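Local coordinates for annexin B22 (PDB 4MDU), which binds acidic phospholipid membranes in a calcium-dependent manner and aggregates liposomes, and may lend structural integrity to the tegument of Schistosoma mansoni, at residues D41-L45 / I62-R66; P110-K115 / A149-V153; I132-T136 / K278-V283. One frame throughout, in Å; residues are numbered along the deposited sequence.

Contact 1: residues D41-L45 / I62-R66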
ATOM      1  N   ASP B  41      26.045  20.893 -28.013  1.00 53.73           N
ATOM      2  CA  ASP B  41      24.823  20.110 -27.867  1.00 48.58           C
ATOM      3  C   ASP B  41      23.600  20.939 -28.221  1.00 41.32           C
ATOM      4  O   ASP B  41      22.693  20.465 -28.909  1.00 37.15           O
ATOM      5  CB  ASP B  41      24.709  19.557 -26.449  1.00 44.12           C
ATOM      6  CG  ASP B  41      25.574  18.342 -26.244  1.00 42.81           C
ATOM      7  OD1 ASP B  41      25.789  17.616 -27.235  1.00 42.65           O
ATOM      8  OD2 ASP B  41      26.032  18.115 -25.110  1.00 39.89           O
ATOM      9  N   ALA B  42      23.581  22.176 -27.726  1.00 36.25           N
ATOM     10  CA  ALA B  42      22.535  23.133 -28.077  1.00 43.03           C
ATOM     11  C   ALA B  42      22.372  23.224 -29.592  1.00 44.05           C
ATOM     12  O   ALA B  42      21.262  23.106 -30.110  1.00 45.85           O
ATOM     13  CB  ALA B  42      22.847  24.519 -27.483  1.00 40.71           C
ATOM     14  N   GLU B  43      23.484  23.441 -30.295  1.00 48.20           N
ATOM     15  CA  GLU B  43      23.463  23.545 -31.751  1.00 55.05           C
ATOM     16  C   GLU B  43      22.826  22.309 -32.346  1.00 52.93           C
ATOM     17  O   GLU B  43      21.911  22.405 -33.158  1.00 48.70           O
ATOM     18  CB  GLU B  43      24.874  23.708 -32.326  1.00 65.39           C
ATOM     19  CG  GLU B  43      25.406  25.135 -32.326  1.00 83.80           C
ATOM     20  CD  GLU B  43      26.643  25.299 -33.204  1.00 98.58           C
ATOM     21  OE1 GLU B  43      27.064  24.308 -33.839  1.00100.68           O
ATOM     22  OE2 GLU B  43      27.192  26.422 -33.261  1.00105.44           O
ATOM     23  N   ARG B  44      23.319  21.145 -31.932  1.00 48.10           N
ATOM     24  CA  ARG B  44      22.825  19.877 -32.461  1.00 50.91           C
ATOM     25  C   ARG B  44      21.331  19.684 -32.219  1.00 40.53           C
ATOM     26  O   ARG B  44      20.601  19.254 -33.119  1.00 42.90           O
ATOM     27  CB  ARG B  44      23.626  18.694 -31.908  1.00 51.37           C
ATOM     28  CG  ARG B  44      25.056  18.656 -32.410  1.00 65.43           C
ATOM     29  CD  ARG B  44      25.749  17.352 -32.047  1.00 74.19           C
ATOM     30  NE  ARG B  44      27.206  17.471 -32.094  1.00 77.65           N
ATOM     31  CZ  ARG B  44      27.973  17.668 -31.025  1.00 78.38           C
ATOM     32  NH1 ARG B  44      27.423  17.765 -29.818  1.00 74.06           N
ATOM     33  NH2 ARG B  44      29.290  17.765 -31.161  1.00 79.87           N
ATOM     34  N   LEU B  45      20.874  20.002 -31.012  1.00 34.54           N
ATOM     35  CA  LEU B  45      19.447  19.933 -30.734  1.00 40.83           C
ATOM     36  C   LEU B  45      18.720  20.868 -31.684  1.00 46.01           C
ATOM     37  O   LEU B  45      17.721  20.498 -32.304  1.00 41.26           O
ATOM     38  CB  LEU B  45      19.145  20.289 -29.279  1.00 42.86           C
ATOM     39  CG  LEU B  45      19.618  19.232 -28.272  1.00 39.00           C
ATOM     40  CD1 LEU B  45      19.548  19.738 -26.829  1.00 38.36           C
ATOM     41  CD2 LEU B  45      18.833  17.928 -28.457  1.00 29.05           C
ATOM     42  N   ILE B  62      21.207  12.745 -27.185  1.00 41.82           N
ATOM     43  CA  ILE B  62      21.898  13.800 -26.458  1.00 36.51           C
ATOM     44  C   ILE B  62      21.337  13.866 -25.035  1.00 37.42           C
ATOM     45  O   ILE B  62      22.016  13.505 -24.068  1.00 39.11           O
ATOM     46  CB  ILE B  62      21.725  15.166 -27.153  1.00 34.93           C
ATOM     47  CG1 ILE B  62      22.448  15.193 -28.497  1.00 40.95           C
ATOM     48  CG2 ILE B  62      22.250  16.295 -26.286  1.00 32.17           C
ATOM     49  CD1 ILE B  62      22.316  16.541 -29.191  1.00 45.80           C
ATOM     50  N   LEU B  63      20.084  14.305 -24.933  1.00 30.15           N
ATOM     51  CA  LEU B  63      19.431  14.590 -23.662  1.00 28.68           C
ATOM     52  C   LEU B  63      19.389  13.396 -22.720  1.00 26.40           C
ATOM     53  O   LEU B  63      19.609  13.555 -21.520  1.00 23.37           O
ATOM     54  CB  LEU B  63      18.022  15.135 -23.906  1.00 33.75           C
ATOM     55  CG  LEU B  63      17.976  16.495 -24.609  1.00 37.72           C
ATOM     56  CD1 LEU B  63      16.546  16.869 -24.977  1.00 31.27           C
ATOM     57  CD2 LEU B  63      18.622  17.573 -23.726  1.00 40.83           C
ATOM     58  N   ALA B  64      19.123  12.205 -23.255  1.00 23.47           N
ATOM     59  CA  ALA B  64      19.122  10.980 -22.449  1.00 26.64           C
ATOM     60  C   ALA B  64      20.529  10.389 -22.240  1.00 31.61           C
ATOM     61  O   ALA B  64      20.681   9.297 -21.670  1.00 31.11           O
ATOM     62  CB  ALA B  64      18.188   9.938 -23.057  1.00 19.88           C
ATOM     63  N   ARG B  65      21.547  11.093 -22.724  1.00 28.68           N
ATOM     64  CA  ARG B  65      22.939  10.728 -22.435  1.00 35.27           C
ATOM     65  C   ARG B  65      23.727  11.815 -21.679  1.00 32.47           C
ATOM     66  O   ARG B  65      24.953  11.813 -21.695  1.00 37.37           O
ATOM     67  CB  ARG B  65      23.679  10.348 -23.715  1.00 30.60           C
ATOM     68  CG  ARG B  65      23.139   9.079 -24.420  1.00 32.92           C
ATOM     69  CD  ARG B  65      23.037   7.884 -23.457  1.00 28.13           C
ATOM     70  NE  ARG B  65      24.284   7.648 -22.740  1.00 31.03           N
ATOM     71  CZ  ARG B  65      24.370   7.045 -21.558  1.00 37.28           C
ATOM     72  NH1 ARG B  65      23.275   6.590 -20.952  1.00 33.22           N
ATOM     73  NH2 ARG B  65      25.556   6.893 -20.975  1.00 35.26           N
ATOM     74  N   ARG B  66      23.027  12.728 -21.016  1.00 33.99           N
ATOM     75  CA  ARG B  66      23.674  13.785 -20.222  1.00 32.98           C
ATOM     76  C   ARG B  66      23.118  13.806 -18.798  1.00 36.43           C
ATOM     77  O   ARG B  66      21.971  13.432 -18.579  1.00 31.15           O
ATOM     78  CB  ARG B  66      23.447  15.160 -20.866  1.00 30.59           C
ATOM     79  CG  ARG B  66      23.885  15.279 -22.339  1.00 29.98           C
ATOM     80  CD  ARG B  66      25.413  15.425 -22.505  1.00 31.72           C
ATOM     81  NE  ARG B  66      25.753  15.685 -23.906  1.00 34.24           N
ATOM     82  CZ  ARG B  66      25.996  14.731 -24.806  1.00 40.13           C
ATOM     83  NH1 ARG B  66      25.971  13.452 -24.434  1.00 31.70           N
ATOM     84  NH2 ARG B  66      26.268  15.048 -26.072  1.00 34.03           N
TER
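The carboxylate of D41 and the guanidinium of R66 meet side-on, R66 presenting its NE/NH2 edge: R66 NE donates to D41 OD2 at 2.7 Å and R66 NH2 to D41 OD1 at 2.9 Å, a bidentate salt bridge in which each oxygen takes one N-H. D41 OD1 is shared with R44 NH1, 3.1 Å away and one helical turn further on, so one aspartate serves two arginines. R66 NH1 makes a weak hydrogen bond to R65 O at 3.4 Å, while R65 NH1 and NH2 hydrogen-bond V357 O and T29 O. The chain leaves helix 56-63 by a type I beta turn, L63 to R66. Beside the charges, I62 CD1 packs on L45 CD2 at 3.8 Å and on R44 CB at 3.7 Å, while L45 CD1 meets L63 CD2 at 3.9 Å. Helices 38-48 and 56-63 are the first two of annexin repeat 1 and flank its calcium loop. The buried carboxylate is paid for by two arginines, so a directional salt-bridge network sits beside apolar packing.

Contact 2: residues P110-K115 / A149-V153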
ATOM      1  N   PRO B 110      15.202  18.874  -9.181  1.00 31.40           N
ATOM      2  CA  PRO B 110      14.331  19.262  -8.067  1.00 29.66           C
ATOM      3  C   PRO B 110      12.937  19.725  -8.492  1.00 22.86           C
ATOM      4  O   PRO B 110      11.975  19.420  -7.793  1.00 23.12           O
ATOM      5  CB  PRO B 110      15.108  20.403  -7.372  1.00 33.89           C
ATOM      6  CG  PRO B 110      16.215  20.779  -8.321  1.00 30.36           C
ATOM      7  CD  PRO B 110      16.514  19.548  -9.122  1.00 23.00           C
ATOM      8  N   TYR B 111      12.810  20.444  -9.601  1.00 23.72           N
ATOM      9  CA  TYR B 111      11.470  20.858 -10.047  1.00 27.60           C
ATOM     10  C   TYR B 111      10.669  19.630 -10.491  1.00 28.14           C
ATOM     11  O   TYR B 111       9.470  19.452 -10.188  1.00 19.45           O
ATOM     12  CB  TYR B 111      11.583  21.846 -11.205  1.00 30.54           C
ATOM     13  CG  TYR B 111      10.270  22.498 -11.572  1.00 40.96           C
ATOM     14  CD1 TYR B 111       9.455  21.971 -12.566  1.00 40.98           C
ATOM     15  CD2 TYR B 111       9.844  23.647 -10.922  1.00 40.15           C
ATOM     16  CE1 TYR B 111       8.254  22.574 -12.901  1.00 41.78           C
ATOM     17  CE2 TYR B 111       8.643  24.249 -11.247  1.00 44.73           C
ATOM     18  CZ  TYR B 111       7.853  23.709 -12.236  1.00 45.07           C
ATOM     19  OH  TYR B 111       6.665  24.328 -12.552  1.00 45.60           O
ATOM     20  N   MET B 112      11.345  18.763 -11.217  1.00 25.95           N
ATOM     21  CA  MET B 112      10.697  17.535 -11.660  1.00 33.57           C
ATOM     22  C   MET B 112      10.161  16.748 -10.464  1.00 29.94           C
ATOM     23  O   MET B 112       9.021  16.289 -10.470  1.00 34.09           O
ATOM     24  CB  MET B 112      11.658  16.693 -12.500  1.00 32.16           C
ATOM     25  CG  MET B 112      10.983  15.506 -13.155  1.00 43.30           C
ATOM     26  SD  MET B 112      11.358  14.069 -12.177  1.00 54.28           S
ATOM     27  CE  MET B 112      12.877  13.667 -12.986  1.00 22.55           C
ATOM     28  N   LEU B 113      10.962  16.620  -9.415  1.00 29.84           N
ATOM     29  CA  LEU B 113      10.494  15.872  -8.259  1.00 22.42           C
ATOM     30  C   LEU B 113       9.352  16.624  -7.588  1.00 19.05           C
ATOM     31  O   LEU B 113       8.361  16.021  -7.151  1.00 20.67           O
ATOM     32  CB  LEU B 113      11.635  15.561  -7.288  1.00 19.60           C
ATOM     33  CG  LEU B 113      12.679  14.617  -7.880  1.00 22.67           C
ATOM     34  CD1 LEU B 113      13.813  14.420  -6.883  1.00 28.44           C
ATOM     35  CD2 LEU B 113      12.047  13.282  -8.276  1.00 16.17           C
ATOM     36  N   ALA B 114       9.462  17.943  -7.519  1.00 24.56           N
ATOM     37  CA  ALA B 114       8.416  18.713  -6.834  1.00 32.62           C
ATOM     38  C   ALA B 114       7.069  18.587  -7.569  1.00 28.56           C
ATOM     39  O   ALA B 114       6.029  18.429  -6.948  1.00 27.97           O
ATOM     40  CB  ALA B 114       8.828  20.193  -6.638  1.00 15.75           C
ATOM     41  N   LYS B 115       7.090  18.632  -8.891  1.00 28.39           N
ATOM     42  CA  LYS B 115       5.851  18.463  -9.638  1.00 33.23           C
ATOM     43  C   LYS B 115       5.180  17.112  -9.336  1.00 26.69           C
ATOM     44  O   LYS B 115       3.979  17.052  -9.078  1.00 25.21           O
ATOM     45  CB  LYS B 115       6.091  18.637 -11.134  1.00 39.22           C
ATOM     46  CG  LYS B 115       5.290  19.782 -11.760  1.00 51.99           C
ATOM     47  CD  LYS B 115       5.481  19.830 -13.276  1.00 59.71           C
ATOM     48  CE  LYS B 115       4.690  20.956 -13.917  1.00 65.54           C
ATOM     49  NZ  LYS B 115       4.835  20.968 -15.404  1.00 66.44           N
ATOM     50  N   ALA B 149      11.622  24.276  -4.886  1.00 33.45           N
ATOM     51  CA  ALA B 149      11.066  24.116  -6.213  1.00 32.91           C
ATOM     52  C   ALA B 149       9.552  23.941  -6.100  1.00 34.80           C
ATOM     53  O   ALA B 149       8.796  24.429  -6.937  1.00 35.66           O
ATOM     54  CB  ALA B 149      11.707  22.930  -6.900  1.00 34.88           C
ATOM     55  N   TYR B 150       9.117  23.253  -5.046  1.00 28.99           N
ATOM     56  CA  TYR B 150       7.694  23.049  -4.809  1.00 29.88           C
ATOM     57  C   TYR B 150       6.962  24.379  -4.739  1.00 38.49           C
ATOM     58  O   TYR B 150       5.934  24.559  -5.393  1.00 31.48           O
ATOM     59  CB  TYR B 150       7.459  22.274  -3.519  1.00 26.60           C
ATOM     60  CG  TYR B 150       6.066  21.695  -3.387  1.00 26.22           C
ATOM     61  CD1 TYR B 150       5.038  22.423  -2.785  1.00 31.91           C
ATOM     62  CD2 TYR B 150       5.778  20.408  -3.854  1.00 28.67           C
ATOM     63  CE1 TYR B 150       3.762  21.892  -2.652  1.00 33.65           C
ATOM     64  CE2 TYR B 150       4.500  19.868  -3.734  1.00 31.08           C
ATOM     65  CZ  TYR B 150       3.501  20.611  -3.135  1.00 35.64           C
ATOM     66  OH  TYR B 150       2.251  20.060  -3.002  1.00 37.63           O
ATOM     67  N   LYS B 151       7.491  25.302  -3.932  1.00 38.62           N
ATOM     68  CA  LYS B 151       6.902  26.639  -3.829  1.00 41.71           C
ATOM     69  C   LYS B 151       6.783  27.281  -5.215  1.00 36.15           C
ATOM     70  O   LYS B 151       5.826  27.999  -5.492  1.00 45.37           O
ATOM     71  CB  LYS B 151       7.677  27.531  -2.837  1.00 37.88           C
ATOM     72  CG  LYS B 151       7.525  27.078  -1.377  1.00 43.06           C
ATOM     73  CD  LYS B 151       8.246  27.995  -0.391  1.00 55.42           C
ATOM     74  CE  LYS B 151       7.574  29.358  -0.309  1.00 71.28           C
ATOM     75  NZ  LYS B 151       6.145  29.265   0.115  1.00 81.18           N
ATOM     76  N   GLN B 152       7.741  26.989  -6.085  1.00 33.33           N
ATOM     77  CA  GLN B 152       7.705  27.485  -7.454  1.00 44.60           C
ATOM     78  C   GLN B 152       6.676  26.748  -8.322  1.00 52.48           C
ATOM     79  O   GLN B 152       6.181  27.294  -9.311  1.00 56.45           O
ATOM     80  CB  GLN B 152       9.095  27.412  -8.091  1.00 44.87           C
ATOM     81  CG  GLN B 152       9.167  28.056  -9.474  1.00 47.81           C
ATOM     82  CD  GLN B 152       8.673  29.495  -9.470  1.00 53.46           C
ATOM     83  OE1 GLN B 152       8.726  30.183  -8.448  1.00 58.64           O
ATOM     84  NE2 GLN B 152       8.174  29.948 -10.607  1.00 47.45           N
ATOM     85  N   VAL B 153       6.364  25.503  -7.969  1.00 46.05           N
ATOM     86  CA  VAL B 153       5.326  24.776  -8.686  1.00 39.03           C
ATOM     87  C   VAL B 153       3.968  25.368  -8.310  1.00 43.36           C
ATOM     88  O   VAL B 153       3.086  25.511  -9.157  1.00 35.66           O
ATOM     89  CB  VAL B 153       5.340  23.270  -8.364  1.00 33.78           C
ATOM     90  CG1 VAL B 153       4.022  22.623  -8.779  1.00 34.43           C
ATOM     91  CG2 VAL B 153       6.528  22.577  -9.042  1.00 30.88           C
TER
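Y111 lays one face of its ring over the methyl V153 CG2, which stands 3.9 Å from the ring centroid and 27° off the normal, a CH-pi contact; the closest ring atom, CE2, is 3.5 Å from V153 CG2. The ring edge meets the aliphatic part of Q152, with Y111 CE2 and Q152 CG 4.2 Å apart, and Y111 OH is hydrogen-bonded to D156, one turn past Q152. Two alanines let the backbones come close. A114 CB rests 3.5 Å from Y150 N and 4.0 Å from A149 CB, and A149 CB in turn lies 3.6 Å from P110 O, so the axes approach to 8.4 Å and CA atoms of A114 and Y150 to 4.8 Å, at a crossing angle of -60°. Both segments belong to annexin repeat 2, a five-helix unit with four helices in a bundle, opened by helix 109-122, and the third in sequence, helix 140-156, lying across it. Y150 reaches further along helix 109-122 to L117, Y118 and M121, the last a calcium ligand, while its hydroxyl bonds D169. The same V153 CG2 also lies 4.1 Å from A114 CB and from K115 CG.

Contact 3: residues I132-T136 / K278-V283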
ATOM      1  N   ILE B 132       6.922   8.140  -0.369  1.00 32.98           N
ATOM      2  CA  ILE B 132       7.974   7.255   0.121  1.00 30.96           C
ATOM      3  C   ILE B 132       9.128   7.125  -0.866  1.00 28.81           C
ATOM      4  O   ILE B 132      10.298   7.279  -0.505  1.00 25.60           O
ATOM      5  CB  ILE B 132       7.436   5.861   0.423  1.00 26.19           C
ATOM      6  CG1 ILE B 132       6.379   5.935   1.518  1.00 25.40           C
ATOM      7  CG2 ILE B 132       8.570   4.949   0.834  1.00 22.54           C
ATOM      8  CD1 ILE B 132       5.858   4.595   1.964  1.00 25.96           C
ATOM      9  N   GLU B 133       8.795   6.848  -2.121  1.00 26.66           N
ATOM     10  CA  GLU B 133       9.798   6.649  -3.169  1.00 22.02           C
ATOM     11  C   GLU B 133      10.732   7.850  -3.339  1.00 25.08           C
ATOM     12  O   GLU B 133      11.957   7.712  -3.452  1.00 25.23           O
ATOM     13  CB  GLU B 133       9.109   6.334  -4.517  1.00 22.92           C
ATOM     14  CG  GLU B 133      10.104   6.192  -5.673  1.00 29.62           C
ATOM     15  CD  GLU B 133       9.627   6.858  -6.956  1.00 29.51           C
ATOM     16  OE1 GLU B 133       8.502   6.556  -7.391  1.00 32.88           O
ATOM     17  OE2 GLU B 133      10.375   7.684  -7.524  1.00 27.91           O
ATOM     18  N   ILE B 134      10.141   9.032  -3.385  1.00 24.95           N
ATOM     19  CA  ILE B 134      10.897  10.258  -3.586  1.00 28.81           C
ATOM     20  C   ILE B 134      11.654  10.718  -2.325  1.00 23.59           C
ATOM     21  O   ILE B 134      12.873  10.911  -2.364  1.00 23.45           O
ATOM     22  CB  ILE B 134       9.972  11.386  -4.101  1.00 26.90           C
ATOM     23  CG1 ILE B 134       9.522  11.067  -5.536  1.00 25.79           C
ATOM     24  CG2 ILE B 134      10.692  12.730  -4.039  1.00 20.14           C
ATOM     25  CD1 ILE B 134       8.689  12.156  -6.160  1.00 25.95           C
ATOM     26  N   PHE B 135      10.949  10.864  -1.206  1.00 22.74           N
ATOM     27  CA  PHE B 135      11.599  11.364   0.013  1.00 25.62           C
ATOM     28  C   PHE B 135      12.741  10.480   0.472  1.00 30.76           C
ATOM     29  O   PHE B 135      13.792  10.974   0.892  1.00 24.58           O
ATOM     30  CB  PHE B 135      10.588  11.541   1.140  1.00 30.87           C
ATOM     31  CG  PHE B 135       9.641  12.671   0.910  1.00 25.77           C
ATOM     32  CD1 PHE B 135      10.052  13.790   0.207  1.00 21.93           C
ATOM     33  CD2 PHE B 135       8.340  12.611   1.371  1.00 32.39           C
ATOM     34  CE1 PHE B 135       9.176  14.852  -0.021  1.00 28.74           C
ATOM     35  CE2 PHE B 135       7.456  13.667   1.151  1.00 37.64           C
ATOM     36  CZ  PHE B 135       7.872  14.782   0.449  1.00 30.02           C
ATOM     37  N   THR B 136      12.535   9.169   0.402  1.00 27.27           N
ATOM     38  CA  THR B 136      13.600   8.220   0.713  1.00 25.95           C
ATOM     39  C   THR B 136      14.914   8.593   0.032  1.00 29.66           C
ATOM     40  O   THR B 136      15.984   8.475   0.630  1.00 26.66           O
ATOM     41  CB  THR B 136      13.201   6.792   0.304  1.00 25.31           C
ATOM     42  OG1 THR B 136      12.229   6.299   1.232  1.00 22.34           O
ATOM     43  CG2 THR B 136      14.391   5.885   0.320  1.00 18.96           C
ATOM     44  N   LYS B 278       6.514   0.440   5.499  1.00 34.66           N
ATOM     45  CA  LYS B 278       7.042   0.554   4.144  1.00 32.12           C
ATOM     46  C   LYS B 278       8.051   1.702   4.052  1.00 25.47           C
ATOM     47  O   LYS B 278       9.074   1.586   3.378  1.00 31.71           O
ATOM     48  CB  LYS B 278       5.911   0.755   3.114  1.00 34.05           C
ATOM     49  CG  LYS B 278       4.835  -0.327   3.106  1.00 44.74           C
ATOM     50  CD  LYS B 278       3.849  -0.112   1.950  1.00 56.23           C
ATOM     51  CE  LYS B 278       2.506  -0.811   2.182  1.00 62.14           C
ATOM     52  NZ  LYS B 278       1.422   0.134   2.622  1.00 62.68           N
ATOM     53  N   LEU B 279       7.750   2.819   4.701  1.00 24.57           N
ATOM     54  CA  LEU B 279       8.691   3.934   4.737  1.00 25.69           C
ATOM     55  C   LEU B 279      10.000   3.512   5.443  1.00 23.42           C
ATOM     56  O   LEU B 279      11.092   3.653   4.891  1.00 25.45           O
ATOM     57  CB  LEU B 279       8.052   5.159   5.410  1.00 23.42           C
ATOM     58  CG  LEU B 279       8.988   6.354   5.659  1.00 30.49           C
ATOM     59  CD1 LEU B 279       9.604   6.802   4.357  1.00 24.54           C
ATOM     60  CD2 LEU B 279       8.278   7.533   6.338  1.00 31.89           C
ATOM     61  N   LEU B 280       9.887   2.972   6.652  1.00 26.60           N
ATOM     62  CA  LEU B 280      11.072   2.501   7.383  1.00 24.32           C
ATOM     63  C   LEU B 280      11.845   1.467   6.571  1.00 29.48           C
ATOM     64  O   LEU B 280      13.074   1.522   6.487  1.00 31.52           O
ATOM     65  CB  LEU B 280      10.675   1.894   8.729  1.00 27.59           C
ATOM     66  CG  LEU B 280      10.028   2.841   9.747  1.00 29.94           C
ATOM     67  CD1 LEU B 280       9.644   2.111  11.028  1.00 25.37           C
ATOM     68  CD2 LEU B 280      10.989   3.948  10.054  1.00 26.15           C
ATOM     69  N   VAL B 281      11.129   0.523   5.963  1.00 32.55           N
ATOM     70  CA  VAL B 281      11.798  -0.517   5.184  1.00 26.39           C
ATOM     71  C   VAL B 281      12.509   0.081   3.988  1.00 25.16           C
ATOM     72  O   VAL B 281      13.671  -0.261   3.703  1.00 28.52           O
ATOM     73  CB  VAL B 281      10.838  -1.621   4.724  1.00 33.10           C
ATOM     74  CG1 VAL B 281      11.494  -2.445   3.621  1.00 28.93           C
ATOM     75  CG2 VAL B 281      10.425  -2.506   5.909  1.00 26.56           C
ATOM     76  N   ALA B 282      11.821   0.988   3.296  1.00 21.48           N
ATOM     77  CA  ALA B 282      12.447   1.705   2.185  1.00 25.77           C
ATOM     78  C   ALA B 282      13.750   2.386   2.629  1.00 25.16           C
ATOM     79  O   ALA B 282      14.798   2.208   1.998  1.00 25.54           O
ATOM     80  CB  ALA B 282      11.495   2.733   1.591  1.00 16.61           C
ATOM     81  N   VAL B 283      13.683   3.179   3.696  1.00 25.85           N
ATOM     82  CA  VAL B 283      14.861   3.928   4.139  1.00 20.67           C
ATOM     83  C   VAL B 283      16.023   3.002   4.522  1.00 23.09           C
ATOM     84  O   VAL B 283      17.167   3.223   4.114  1.00 21.10           O
ATOM     85  CB  VAL B 283      14.533   4.871   5.304  1.00 23.65           C
ATOM     86  CG1 VAL B 283      15.830   5.493   5.896  1.00 26.01           C
ATOM     87  CG2 VAL B 283      13.549   5.964   4.856  1.00 25.55           C
TER
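Apolar packing carries most of this interface between annexin repeats 2 and 3. I132 points at helix 274-288 and is the residue most covered: its CG2 lies 3.7 Å from A282 CB and 4.1 Å from L279 CD1, while its CD1 reaches L279 N at 3.8 Å and K278 CB at 4.0 Å. A branched side chain suits this place because its two arms spread over K278, L279 and A282, both meeting L279, and the small A282 leaves room for it. The helix segments cross at -41° with axes 9.9 Å apart.

Polar groups take a quieter part. T136 also faces the partner helix, yet its OG1 donates to I132 O at 2.8 Å, one turn back in its own helix. With the hydroxyl proton spent there, T136 OG1 can lie among carbons, 3.7 Å from A282 CB, 3.9 Å from V283 CG2 and 4.1 Å from L279 CD1.

The charged groups turn elsewhere. K278 offers its CB to I132, but its NZ pairs with D275. D275 and D128, near I132 at the start of helix 128-136, are both ligands of one calcium site, so the packing lies beside a site built from two repeats. No hydrogen bond crosses between the segments; here the repeats are held by van der Waals packing, mostly apolar, with T136 OG1 and K278 NZ each satisfied inside its own repeat.

Overall arrangement
The contacts run from the periphery inward: the centre of contact 1 lies about 22 Å from that of the chain, contact 2 about 14 Å and contact 3 about 11 Å. Contacts 1 and 2 each join helices within one repeat, whereas contact 3 couples repeat 2 to repeat 3. Contacts 1 and 3 are buried and contact 2 partly so. Only the outermost, contact 1, uses charge across its segments; the others rely on apolar packing, with an aromatic face added in contact 2. No helix is shared, but helix 128-136 of contact 3 falls in the chain between the two helices of contact 2, and these contacts touch through L113 O and I134 CD1, 4.0 Å apart.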